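Local coordinates for protein multicopper oxidase (Pseudomonas thermotolerans, PDB 6VOW) that probably couples the one-electron oxidation of phenolic, laccase-type substrates to the reduction of dioxygen at a set of bound copper ions, at residues 165-170 and 209-214; 216-221 and 269-274; 368-373 and 427-432; 435-440 and 451-456. One frame throughout, in Å; residues are numbered along the deposited sequence.

Contact 1: residues 165-170 and 209-214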
loop_
_atom_site.group_PDB
_atom_site.type_symbol
_atom_site.label_atom_id
_atom_site.label_comp_id
_atom_site.label_asym_id
_atom_site.label_seq_id
_atom_site.Cartn_x
_atom_site.Cartn_y
_atom_site.Cartn_z
ATOM N N HIS A 165 -3.591 -6.710 21.173
ATOM C CA HIS A 165 -3.887 -7.696 20.145
ATOM C C HIS A 165 -3.849 -6.945 18.849
ATOM O O HIS A 165 -4.146 -5.754 18.788
ATOM C CB HIS A 165 -5.280 -8.301 20.299
ATOM C CG HIS A 165 -5.450 -8.970 21.601
ATOM N ND1 HIS A 165 -5.064 -10.277 21.831
ATOM C CD2 HIS A 165 -5.788 -8.449 22.799
ATOM C CE1 HIS A 165 -5.284 -10.564 23.102
ATOM N NE2 HIS A 165 -5.706 -9.468 23.716
ATOM N N GLU A 166 -3.454 -7.673 17.838
ATOM C CA GLU A 166 -3.419 -7.146 16.481
ATOM C C GLU A 166 -3.664 -8.259 15.567
ATOM O O GLU A 166 -3.470 -9.390 15.932
ATOM C CB GLU A 166 -2.082 -6.441 16.162
ATOM C CG GLU A 166 -0.845 -7.310 16.107
ATOM C CD GLU A 166 0.273 -6.661 15.318
ATOM O OE1 GLU A 166 0.898 -5.689 15.817
ATOM O OE2 GLU A 166 0.457 -7.119 14.174
ATOM N N LEU A 167 -4.080 -7.918 14.369
ATOM C CA LEU A 167 -4.369 -8.879 13.346
ATOM C C LEU A 167 -4.073 -8.201 12.023
ATOM O O LEU A 167 -4.531 -7.091 11.793
ATOM C CB LEU A 167 -5.852 -9.175 13.390
ATOM C CG LEU A 167 -6.322 -10.291 12.508
ATOM C CD1 LEU A 167 -5.674 -11.620 12.919
ATOM C CD2 LEU A 167 -7.821 -10.360 12.658
ATOM N N SER A 168 -3.318 -8.876 11.185
ATOM C CA SER A 168 -3.015 -8.406 9.862
ATOM C C SER A 168 -4.001 -8.964 8.835
ATOM O O SER A 168 -4.232 -10.179 8.786
ATOM C CB SER A 168 -1.618 -8.837 9.445
ATOM O OG SER A 168 -0.653 -8.192 10.248
ATOM N N LEU A 169 -4.569 -8.067 8.012
ATOM C CA LEU A 169 -5.588 -8.392 6.929
ATOM C C LEU A 169 -5.100 -7.875 5.621
ATOM O O LEU A 169 -5.054 -6.673 5.442
ATOM C CB LEU A 169 -6.965 -7.757 7.205
ATOM C CG LEU A 169 -7.870 -8.727 7.950
ATOM C CD1 LEU A 169 -7.183 -9.390 9.116
ATOM C CD2 LEU A 169 -9.069 -7.989 8.444
ATOM N N SER A 170 -4.702 -8.781 4.745
ATOM C CA SER A 170 -4.173 -8.404 3.427
ATOM C C SER A 170 -5.236 -8.717 2.390
ATOM O O SER A 170 -5.580 -9.869 2.181
ATOM C CB SER A 170 -2.885 -9.179 3.119
ATOM O OG SER A 170 -1.792 -8.736 3.929
ATOM N N PRO A 209 -12.807 -15.112 4.953
ATOM C CA PRO A 209 -12.528 -15.953 6.116
ATOM C C PRO A 209 -13.236 -15.439 7.372
ATOM O O PRO A 209 -13.724 -14.309 7.426
ATOM C CB PRO A 209 -11.027 -15.860 6.237
ATOM C CG PRO A 209 -10.745 -14.457 5.863
ATOM C CD PRO A 209 -11.712 -14.172 4.719
ATOM N N THR A 210 -13.345 -16.321 8.356
ATOM C CA THR A 210 -13.843 -15.995 9.670
ATOM C C THR A 210 -12.578 -15.869 10.497
ATOM O O THR A 210 -11.796 -16.810 10.592
ATOM C CB THR A 210 -14.813 -17.074 10.191
ATOM O OG1 THR A 210 -14.120 -18.313 10.392
ATOM C CG2 THR A 210 -15.905 -17.311 9.177
ATOM N N LEU A 211 -12.335 -14.686 11.027
ATOM C CA LEU A 211 -11.185 -14.459 11.907
ATOM C C LEU A 211 -11.592 -14.337 13.347
ATOM O O LEU A 211 -12.429 -13.495 13.701
ATOM C CB LEU A 211 -10.501 -13.186 11.497
ATOM C CG LEU A 211 -10.253 -13.309 9.982
ATOM C CD1 LEU A 211 -10.137 -11.895 9.461
ATOM C CD2 LEU A 211 -9.035 -14.192 9.639
ATOM N N GLU A 212 -10.997 -15.154 14.190
ATOM C CA GLU A 212 -11.321 -15.148 15.598
ATOM C C GLU A 212 -10.558 -14.025 16.310
ATOM O O GLU A 212 -9.367 -13.783 16.046
ATOM C CB GLU A 212 -11.103 -16.553 16.226
ATOM C CG GLU A 212 -12.221 -17.557 15.836
ATOM C CD GLU A 212 -12.092 -18.970 16.445
ATOM O OE1 GLU A 212 -11.362 -19.136 17.450
ATOM O OE2 GLU A 212 -12.743 -19.929 15.935
ATOM N N LEU A 213 -11.276 -13.309 17.176
ATOM C CA LEU A 213 -10.754 -12.234 17.998
ATOM C C LEU A 213 -11.319 -12.378 19.445
ATOM O O LEU A 213 -12.479 -12.789 19.599
ATOM C CB LEU A 213 -11.201 -10.886 17.419
ATOM C CG LEU A 213 -10.727 -10.458 16.061
ATOM C CD1 LEU A 213 -11.434 -9.207 15.679
ATOM C CD2 LEU A 213 -9.220 -10.199 16.094
ATOM N N PRO A 214 -10.527 -11.999 20.494
ATOM C CA PRO A 214 -10.985 -12.113 21.894
ATOM C C PRO A 214 -12.006 -11.062 22.349
ATOM O O PRO A 214 -11.778 -9.848 22.154
ATOM C CB PRO A 214 -9.699 -11.968 22.702
ATOM C CG PRO A 214 -8.752 -11.252 21.840
ATOM C CD PRO A 214 -9.125 -11.547 20.412
#
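Leu167, Leu169 and His165 of one strand meet Leu213, Leu211 and Pro214 of another across the interior of a cupredoxin-type beta sandwich. The two strands belong to different sheets; they run nearly antiparallel with their axes 8.8 Å apart, and no hydrogen bond joins them, so side chains alone fill the gap. Leu167 is central: its CD2 branch lies 3.7 Å from Leu213 CD2 and also meets CB of Leu211, the side chains slanting across one another. A chi1 of -173° sets CG of Leu167 anti to the backbone N, and from there the CD2 branch makes these contacts. Two residues along, Leu169 and Leu211 reach toward each other tip to tip, CD1 of Leu169 standing 3.9 Å from CD1 of Leu211. Leu293 and Ala291 of strand 288-296 back Leu211 within its own sheet, while Leu221 and Leu223 of strand 218-225 lie beside Leu167 and Leu169 in the other. At the margin of the core the packing changes character, for the imidazole of His165 takes a single proline carbon over one face. The ring is also held at NE2, which is hydrogen-bonded to OE1 of Gln217, a second-shell bond that would limit rotation of the imidazole. Glu166, on the other side of the strand, is turned away from the sandwich interior and makes salt bridges with Arg72 and Arg222. The face contact itself is a CH-pi interaction, in which Pro214 CG sits 3.8 Å from the centroid of the His165 ring and only 11° off its normal.

Contact 2: residues 216-221 and 269-274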
loop_
_atom_site.group_PDB
_atom_site.type_symbol
_atom_site.label_atom_id
_atom_site.label_comp_id
_atom_site.label_asym_id
_atom_site.label_seq_id
_atom_site.Cartn_x
_atom_site.Cartn_y
_atom_site.Cartn_z
ATOM N N GLY A 216 -14.472 -8.437 24.198
ATOM C CA GLY A 216 -14.243 -7.387 25.075
ATOM C C GLY A 216 -12.972 -6.657 24.725
ATOM O O GLY A 216 -12.845 -5.495 25.099
ATOM N N GLN A 217 -12.052 -7.258 23.972
ATOM C CA GLN A 217 -10.703 -6.649 23.867
ATOM C C GLN A 217 -10.669 -5.564 22.756
ATOM O O GLN A 217 -11.522 -5.588 21.852
ATOM C CB GLN A 217 -9.698 -7.784 23.656
ATOM C CG GLN A 217 -8.350 -7.619 24.346
ATOM C CD GLN A 217 -8.266 -8.200 25.703
ATOM O OE1 GLN A 217 -7.338 -8.967 26.028
ATOM N NE2 GLN A 217 -9.219 -7.847 26.522
ATOM N N VAL A 218 -9.760 -4.584 22.804
ATOM C CA VAL A 218 -9.529 -3.720 21.625
ATOM C C VAL A 218 -8.410 -4.298 20.730
ATOM O O VAL A 218 -7.326 -4.592 21.165
ATOM C CB VAL A 218 -9.241 -2.251 22.020
ATOM C CG1 VAL A 218 -8.763 -1.410 20.862
ATOM C CG2 VAL A 218 -10.496 -1.591 22.573
ATOM N N VAL A 219 -8.709 -4.484 19.444
ATOM C CA VAL A 219 -7.819 -5.173 18.570
ATOM C C VAL A 219 -7.442 -4.231 17.498
ATOM O O VAL A 219 -8.261 -3.590 16.986
ATOM C CB VAL A 219 -8.438 -6.397 17.915
ATOM C CG1 VAL A 219 -7.438 -6.958 16.912
ATOM C CG2 VAL A 219 -8.830 -7.440 18.979
ATOM N N ARG A 220 -6.172 -4.164 17.184
ATOM C CA ARG A 220 -5.663 -3.362 16.078
ATOM C C ARG A 220 -5.651 -4.228 14.840
ATOM O O ARG A 220 -4.867 -5.193 14.748
ATOM C CB ARG A 220 -4.258 -3.026 16.398
ATOM C CG ARG A 220 -3.547 -2.316 15.305
ATOM C CD ARG A 220 -2.135 -2.161 15.756
ATOM N NE ARG A 220 -1.464 -1.116 15.020
ATOM C CZ ARG A 220 -0.339 -0.571 15.437
ATOM N NH1 ARG A 220 0.176 -0.957 16.615
ATOM N NH2 ARG A 220 0.257 0.385 14.710
ATOM N N LEU A 221 -6.533 -3.907 13.912
ATOM C CA LEU A 221 -6.630 -4.621 12.643
ATOM C C LEU A 221 -5.810 -3.842 11.688
ATOM O O LEU A 221 -6.064 -2.650 11.423
ATOM C CB LEU A 221 -8.085 -4.643 12.115
ATOM C CG LEU A 221 -9.158 -5.275 12.952
ATOM C CD1 LEU A 221 -10.467 -5.236 12.179
ATOM C CD2 LEU A 221 -8.727 -6.679 13.228
ATOM N N ASP A 269 -4.788 1.228 10.250
ATOM C CA ASP A 269 -4.950 0.488 11.515
ATOM C C ASP A 269 -6.317 0.877 11.970
ATOM O O ASP A 269 -6.608 2.071 12.132
ATOM C CB ASP A 269 -4.008 0.979 12.557
ATOM C CG ASP A 269 -2.599 0.461 12.376
ATOM O OD1 ASP A 269 -2.420 -0.759 12.215
ATOM O OD2 ASP A 269 -1.665 1.291 12.451
ATOM N N LEU A 270 -7.116 -0.141 12.201
ATOM C CA LEU A 270 -8.478 -0.013 12.493
ATOM C C LEU A 270 -8.573 -0.688 13.843
ATOM O O LEU A 270 -8.387 -1.914 13.921
ATOM C CB LEU A 270 -9.315 -0.702 11.381
ATOM C CG LEU A 270 -10.823 -0.657 11.658
ATOM C CD1 LEU A 270 -11.294 0.724 12.050
ATOM C CD2 LEU A 270 -11.672 -1.157 10.542
ATOM N N ALA A 271 -8.730 0.091 14.904
ATOM C CA ALA A 271 -8.963 -0.529 16.236
ATOM C C ALA A 271 -10.405 -0.798 16.452
ATOM O O ALA A 271 -11.244 0.141 16.331
ATOM C CB ALA A 271 -8.499 0.342 17.336
ATOM N N VAL A 272 -10.698 -2.046 16.830
ATOM C CA VAL A 272 -12.056 -2.519 16.910
ATOM C C VAL A 272 -12.316 -3.009 18.354
ATOM O O VAL A 272 -11.546 -3.813 18.892
ATOM C CB VAL A 272 -12.260 -3.694 15.927
ATOM C CG1 VAL A 272 -13.625 -4.360 16.091
ATOM C CG2 VAL A 272 -12.179 -3.165 14.507
ATOM N N ARG A 273 -13.398 -2.551 18.958
ATOM C CA ARG A 273 -13.867 -3.194 20.177
ATOM C C ARG A 273 -14.598 -4.406 19.765
ATOM O O ARG A 273 -15.631 -4.332 19.083
ATOM C CB ARG A 273 -14.784 -2.337 20.980
ATOM C CG ARG A 273 -15.366 -3.085 22.252
ATOM C CD ARG A 273 -14.295 -3.297 23.258
ATOM N NE ARG A 273 -13.834 -2.005 23.734
ATOM C CZ ARG A 273 -12.999 -1.813 24.758
ATOM N NH1 ARG A 273 -12.474 -2.827 25.511
ATOM N NH2 ARG A 273 -12.676 -0.561 25.033
ATOM N N VAL A 274 -14.050 -5.539 20.180
ATOM C CA VAL A 274 -14.618 -6.806 19.860
ATOM C C VAL A 274 -15.812 -6.977 20.794
ATOM O O VAL A 274 -15.688 -6.851 22.021
ATOM C CB VAL A 274 -13.604 -7.931 20.061
ATOM C CG1 VAL A 274 -14.216 -9.272 19.752
ATOM C CG2 VAL A 274 -12.382 -7.734 19.192
HETATM O O HOH W 1 0.622 2.516 13.011
#
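Arg220 and Asp269 meet side-on at one end of this antiparallel strand pair, with guanidinium and carboxylate planes 70° apart. Extended from CG to NE, Arg220 offers two nitrogens: NE bonds OD1 of Asp269 at 3.0 Å and NH2 bonds OD2 of Asp269 at 3.1 Å. The carboxylate lies at the guanidinium edge, yet both its oxygens are approached from above their own plane. Glu157 also pairs with NH2 of Arg220, and Asn132 donates to OD1 of Asp269. A methionine in place of Arg220 would probably leave the buried Asp269 carboxylate, and that of Glu157, without this cationic partner. At the other end Arg273 is bent at chi2 (70°) and chi3, and CG2 of Val218 lies over the centre of one guanidinium face, 3.3 Å from CZ of Arg273. NH1 of Arg273 reaches Gly216 O, which lies in the guanidinium plane, at 2.7 Å, and Trp305 adds a cation-pi contact. On the sheet face opposite these arginines, CD1 of Leu221 packs 3.6 Å from CG2 of Val272, and Val219 meets Val274. Paired backbone bonds link Val219 with Val272 and Leu221 with Leu270, making a regular antiparallel ladder between neighbouring strands of a cupredoxin-type beta sandwich.

Contact 3: residues 368-373 and 427-432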
loop_
_atom_site.group_PDB
_atom_site.type_symbol
_atom_site.label_atom_id
_atom_site.label_comp_id
_atom_site.label_asym_id
_atom_site.label_seq_id
_atom_site.Cartn_x
_atom_site.Cartn_y
_atom_site.Cartn_z
ATOM N N ALA A 368 9.552 16.828 -12.601
ATOM C CA ALA A 368 10.057 17.937 -11.772
ATOM C C ALA A 368 11.328 17.593 -11.004
ATOM O O ALA A 368 11.654 16.402 -10.744
ATOM C CB ALA A 368 8.990 18.413 -10.794
ATOM N N THR A 369 11.993 18.678 -10.596
ATOM C CA THR A 369 13.297 18.660 -9.957
ATOM C C THR A 369 13.226 19.534 -8.691
ATOM O O THR A 369 13.185 20.768 -8.779
ATOM C CB THR A 369 14.367 19.124 -10.968
ATOM O OG1 THR A 369 14.288 18.269 -12.103
ATOM C CG2 THR A 369 15.772 19.019 -10.417
ATOM N N LEU A 370 13.143 18.872 -7.523
ATOM C CA LEU A 370 13.019 19.523 -6.228
ATOM C C LEU A 370 14.384 19.705 -5.594
ATOM O O LEU A 370 15.269 18.876 -5.754
ATOM C CB LEU A 370 12.157 18.680 -5.271
ATOM C CG LEU A 370 10.777 18.280 -5.766
ATOM C CD1 LEU A 370 10.105 17.458 -4.722
ATOM C CD2 LEU A 370 9.886 19.470 -6.164
ATOM N N LYS A 371 14.535 20.796 -4.867
ATOM C CA LYS A 371 15.742 21.044 -4.084
ATOM C C LYS A 371 15.685 20.277 -2.756
ATOM O O LYS A 371 14.667 20.302 -2.084
ATOM C CB LYS A 371 15.894 22.552 -3.860
ATOM C CG LYS A 371 16.289 23.281 -5.142
ATOM C CD LYS A 371 16.070 24.794 -5.093
ATOM C CE LYS A 371 15.887 25.392 -6.494
ATOM N NZ LYS A 371 16.381 26.806 -6.571
ATOM N N LYS A 372 16.788 19.623 -2.388
ATOM C CA LYS A 372 16.860 18.833 -1.172
ATOM C C LYS A 372 16.620 19.729 0.019
ATOM O O LYS A 372 17.203 20.809 0.109
ATOM C CB LYS A 372 18.198 18.068 -1.063
ATOM C CG LYS A 372 18.313 17.050 0.095
ATOM C CD LYS A 372 19.725 16.437 0.228
ATOM C CE LYS A 372 20.145 16.097 1.665
ATOM N NZ LYS A 372 19.888 14.686 2.109
ATOM N N GLY A 373 15.689 19.332 0.885
ATOM C CA GLY A 373 15.313 20.168 2.031
ATOM C C GLY A 373 14.298 21.226 1.673
ATOM O O GLY A 373 13.837 21.930 2.523
ATOM N N LEU A 427 4.947 18.433 1.114
ATOM C CA LEU A 427 6.061 17.593 1.450
ATOM C C LEU A 427 7.281 18.406 1.671
ATOM O O LEU A 427 7.378 19.527 1.172
ATOM C CB LEU A 427 6.362 16.648 0.296
ATOM C CG LEU A 427 6.599 17.273 -1.082
ATOM C CD1 LEU A 427 8.035 17.157 -1.423
ATOM C CD2 LEU A 427 5.810 16.609 -2.226
ATOM N N VAL A 428 8.228 17.813 2.413
ATOM C CA VAL A 428 9.621 18.216 2.424
ATOM C C VAL A 428 10.380 17.280 1.522
ATOM O O VAL A 428 10.207 16.090 1.610
ATOM C CB VAL A 428 10.204 18.198 3.855
ATOM C CG1 VAL A 428 11.698 18.681 3.868
ATOM C CG2 VAL A 428 9.259 19.023 4.785
ATOM N N ALA A 429 11.206 17.846 0.626
ATOM C CA ALA A 429 11.974 17.071 -0.348
ATOM C C ALA A 429 13.230 16.628 0.382
ATOM O O ALA A 429 14.315 17.121 0.179
ATOM C CB ALA A 429 12.247 17.883 -1.585
ATOM N N ASP A 430 12.987 15.608 1.187
ATOM C CA ASP A 430 13.771 15.126 2.316
ATOM C C ASP A 430 14.920 14.230 1.906
ATOM O O ASP A 430 15.896 14.133 2.584
ATOM C CB ASP A 430 12.810 14.191 3.107
ATOM C CG ASP A 430 12.833 14.424 4.575
ATOM O OD1 ASP A 430 13.883 14.874 5.137
ATOM O OD2 ASP A 430 11.756 14.137 5.184
ATOM N N ASN A 431 14.715 13.493 0.826
ATOM C CA ASN A 431 15.417 12.242 0.548
ATOM C C ASN A 431 15.861 12.427 -0.928
ATOM O O ASN A 431 14.997 12.577 -1.837
ATOM C CB ASN A 431 14.375 11.128 0.831
ATOM C CG ASN A 431 14.907 9.762 0.715
ATOM O OD1 ASN A 431 16.064 9.567 0.447
ATOM N ND2 ASN A 431 14.059 8.795 0.940
ATOM N N PRO A 432 17.182 12.540 -1.179
ATOM C CA PRO A 432 17.650 12.793 -2.518
ATOM C C PRO A 432 17.574 11.530 -3.389
ATOM O O PRO A 432 17.718 10.388 -2.909
ATOM C CB PRO A 432 19.100 13.268 -2.297
ATOM C CG PRO A 432 19.536 12.494 -1.107
ATOM C CD PRO A 432 18.311 12.483 -0.229
#
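Ala429, the centre of an inverse gamma turn, has the largest share of this contact, although its side chain is a single methyl. That CB packs 3.8 Å from CB of Leu370 and lies 3.5 Å from the carbonyl O of Lys371, while the residue's own carbonyl accepts a hydrogen bond from N of Gly373 at 2.7 Å. The N-H points well at the oxygen (166°), but the donor stands above the carbonyl plane. CA of Lys372 adds a CA-H...O contact to the same oxygen. Deeper in, CD1 of Leu370 reaches both CB of Ala429 and CD1 of Leu427, the latter at 3.9 Å. Tyr376 of strand 375-382 touches both Leu370 and Ala429 on this apolar side. On the outer side Lys372 crosses Pro432, its aliphatic CD beside the proline ring and its NZ 3.6 Å from CD of Pro432. The contact thus joins the edge strand 368-370 of one sheet to the end of strand 422-428 in the other sheet of the same sandwich. With the ammonium of Lys372 6.7 Å from OD1 of Asp430, any attraction between them is probably weak, and the join rests mainly on one backbone hydrogen bond, a CA-H...O contact and carbon packing.

Contact 4: residues 435-440 and 451-456. With CU (copper (II) ion), chain D; C2O (Cu-O-Cu linkage), chain B.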
loop_
_atom_site.group_PDB
_atom_site.type_symbol
_atom_site.label_atom_id
_atom_site.label_comp_id
_atom_site.label_asym_id
_atom_site.label_seq_id
_atom_site.Cartn_x
_atom_site.Cartn_y
_atom_site.Cartn_z
ATOM N N TRP A 435 12.443 9.882 -7.625
ATOM C CA TRP A 435 11.351 9.084 -7.056
ATOM C C TRP A 435 10.147 9.020 -7.975
ATOM O O TRP A 435 9.612 10.044 -8.399
ATOM C CB TRP A 435 10.883 9.735 -5.767
ATOM C CG TRP A 435 11.999 10.004 -4.974
ATOM C CD1 TRP A 435 12.686 11.175 -4.901
ATOM C CD2 TRP A 435 12.721 9.060 -4.228
ATOM N NE1 TRP A 435 13.784 11.023 -4.102
ATOM C CE2 TRP A 435 13.827 9.727 -3.668
ATOM C CE3 TRP A 435 12.532 7.730 -3.939
ATOM C CZ2 TRP A 435 14.710 9.101 -2.782
ATOM C CZ3 TRP A 435 13.464 7.107 -3.058
ATOM C CH2 TRP A 435 14.514 7.803 -2.503
ATOM N N MET A 436 9.705 7.810 -8.214
ATOM C CA MET A 436 8.466 7.569 -8.947
ATOM C C MET A 436 7.248 8.143 -8.236
ATOM O O MET A 436 7.091 8.093 -6.999
ATOM C CB MET A 436 8.203 6.071 -9.201
ATOM C CG MET A 436 9.317 5.304 -9.910
ATOM S SD MET A 436 9.860 6.084 -11.473
ATOM C CE MET A 436 11.011 7.360 -10.916
ATOM N N PHE A 437 6.366 8.611 -9.091
ATOM C CA PHE A 437 5.170 9.303 -8.719
ATOM C C PHE A 437 4.099 8.827 -9.660
ATOM O O PHE A 437 4.169 9.069 -10.835
ATOM C CB PHE A 437 5.408 10.749 -8.895
ATOM C CG PHE A 437 4.272 11.602 -8.521
ATOM C CD1 PHE A 437 3.587 11.415 -7.354
ATOM C CD2 PHE A 437 3.957 12.699 -9.321
ATOM C CE1 PHE A 437 2.551 12.262 -7.000
ATOM C CE2 PHE A 437 2.943 13.574 -8.965
ATOM C CZ PHE A 437 2.239 13.349 -7.791
ATOM N N HIS A 438 3.188 8.051 -9.129
ATOM C CA HIS A 438 2.314 7.327 -9.996
ATOM C C HIS A 438 0.977 6.887 -9.358
ATOM O O HIS A 438 0.785 6.819 -8.109
ATOM C CB HIS A 438 3.084 6.165 -10.633
ATOM C CG HIS A 438 3.317 5.047 -9.683
ATOM N ND1 HIS A 438 2.341 4.139 -9.375
ATOM C CD2 HIS A 438 4.356 4.768 -8.869
ATOM C CE1 HIS A 438 2.783 3.300 -8.467
ATOM N NE2 HIS A 438 4.000 3.663 -8.148
ATOM N N CYS A 439 0.014 6.595 -10.244
ATOM C CA CYS A 439 -1.234 6.055 -9.795
ATOM C C CYS A 439 -0.899 4.627 -9.434
ATOM O O CYS A 439 -0.121 3.944 -10.151
ATOM C CB CYS A 439 -2.312 6.069 -10.868
ATOM S SG CYS A 439 -3.710 5.037 -10.357
ATOM N N HIS A 440 -1.455 4.164 -8.323
ATOM C CA HIS A 440 -1.166 2.782 -7.855
ATOM C C HIS A 440 -2.190 1.691 -8.326
ATOM O O HIS A 440 -2.240 0.535 -7.808
ATOM C CB HIS A 440 -0.923 2.809 -6.352
ATOM C CG HIS A 440 0.158 1.843 -5.930
ATOM N ND1 HIS A 440 -0.032 0.477 -5.974
ATOM C CD2 HIS A 440 1.454 2.039 -5.566
ATOM C CE1 HIS A 440 1.099 -0.121 -5.635
ATOM N NE2 HIS A 440 2.006 0.805 -5.358
ATOM N N ALA A 451 5.279 9.372 -13.324
ATOM C CA ALA A 451 6.322 10.283 -13.618
ATOM C C ALA A 451 7.408 10.100 -12.587
ATOM O O ALA A 451 7.312 9.283 -11.668
ATOM C CB ALA A 451 5.768 11.664 -13.587
ATOM N N ALA A 452 8.476 10.826 -12.783
ATOM C CA ALA A 452 9.596 10.782 -11.899
ATOM C C ALA A 452 9.872 12.217 -11.417
ATOM O O ALA A 452 9.815 13.185 -12.197
ATOM C CB ALA A 452 10.790 10.184 -12.621
ATOM N N ILE A 453 10.094 12.345 -10.108
ATOM C CA ILE A 453 10.417 13.627 -9.466
ATOM C C ILE A 453 11.816 13.476 -8.916
ATOM O O ILE A 453 12.047 12.628 -8.027
ATOM C CB ILE A 453 9.456 13.941 -8.331
ATOM C CG1 ILE A 453 8.062 14.231 -8.915
ATOM C CG2 ILE A 453 10.002 15.097 -7.488
ATOM C CD1 ILE A 453 6.973 14.081 -7.919
ATOM N N GLU A 454 12.740 14.282 -9.447
ATOM C CA GLU A 454 14.138 14.280 -8.991
ATOM C C GLU A 454 14.260 15.198 -7.756
ATOM O O GLU A 454 13.822 16.372 -7.810
ATOM C CB GLU A 454 15.086 14.740 -10.107
ATOM C CG GLU A 454 16.558 14.628 -9.707
ATOM C CD GLU A 454 17.546 14.972 -10.787
ATOM O OE1 GLU A 454 17.272 14.678 -11.963
ATOM O OE2 GLU A 454 18.621 15.498 -10.442
ATOM N N VAL A 455 14.746 14.623 -6.651
ATOM C CA VAL A 455 15.223 15.337 -5.458
ATOM C C VAL A 455 16.743 15.327 -5.570
ATOM O O VAL A 455 17.416 14.387 -5.171
ATOM C CB VAL A 455 14.834 14.673 -4.110
ATOM C CG1 VAL A 455 15.223 15.577 -2.911
ATOM C CG2 VAL A 455 13.358 14.469 -4.024
ATOM N N ALA A 456 17.465 17.097 -5.511
ATOM C CA ALA A 456 18.913 17.264 -5.449
ATOM C C ALA A 456 19.328 18.643 -4.994
ATOM O O ALA A 456 18.809 19.120 -4.003
ATOM C CB ALA A 456 19.572 16.907 -6.773
HETATM CU CU CU D . -5.253 5.692 -11.808
HETATM CU CU2 C2O B . 3.480 0.353 -3.991
HETATM CU CU3 C2O B . 5.789 2.704 -7.199
HETATM O O1 C2O B . 4.525 1.645 -5.592
#
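Trp435 and Ile453 exchange two backbone hydrogen bonds: N of Trp435 gives to O of Ile453 at 2.8 Å, and N of Ile453 gives to O of Trp435. Two residues on, Phe437 and Ala451 form a second such pair, with Ala451 N donating to Phe437 O at 2.7 Å. Ala451 O also receives a CA-H...O contact from Met436. The indole of Trp435 brings its edge to Val455, whose CG2 is 3.5 Å from CD1 of Trp435, and its NE1 has a weak hydrogen bond to O of Asn431. An alanine at Trp435 would probably leave a gap beside Val455 and deprive the Asn431 carbonyl of this donor. A chi1 of -179° sets CG of Phe437 anti to the backbone N, close to CD1 of Ile453, and CD2 of Phe437 comes within 3.6 Å of that methyl. Beyond the ladder, ND1 of His438 donates in its ring plane to O of Cys439 at 2.6 Å, a bond likely to fix the ring. NE2 of His438 binds CU3 of the Cu-O-Cu group at 2.2 Å; NE2 of His440 binds the other copper, and SG of Cys439 binds a separate copper, with His388 and His444. This His-Cys-His run is the hallmark of multicopper oxidases, bridging the type 1 copper and the trinuclear cluster.

Overall arrangement
Along the chain the four contacts follow in series, each closing before the next opens, and they fall into two pairs. Contacts 1 and 2, with centres 9 Å apart, share the sheet in which strands 165-174 and 218-225 are neighbours; one spans the sandwich and the other builds a sheet within it. Contacts 3 and 4, 11 Å apart between centres, repeat that division in the C-terminal sandwich, where strand 368-370 lies beside strand 450-455. The centres of contacts 1 and 4 are about 35 Å apart, on opposite sides of the chain's centre. Of the four, only contact 4 supplies copper ligands; both pairs have the same cupredoxin-like sandwich architecture.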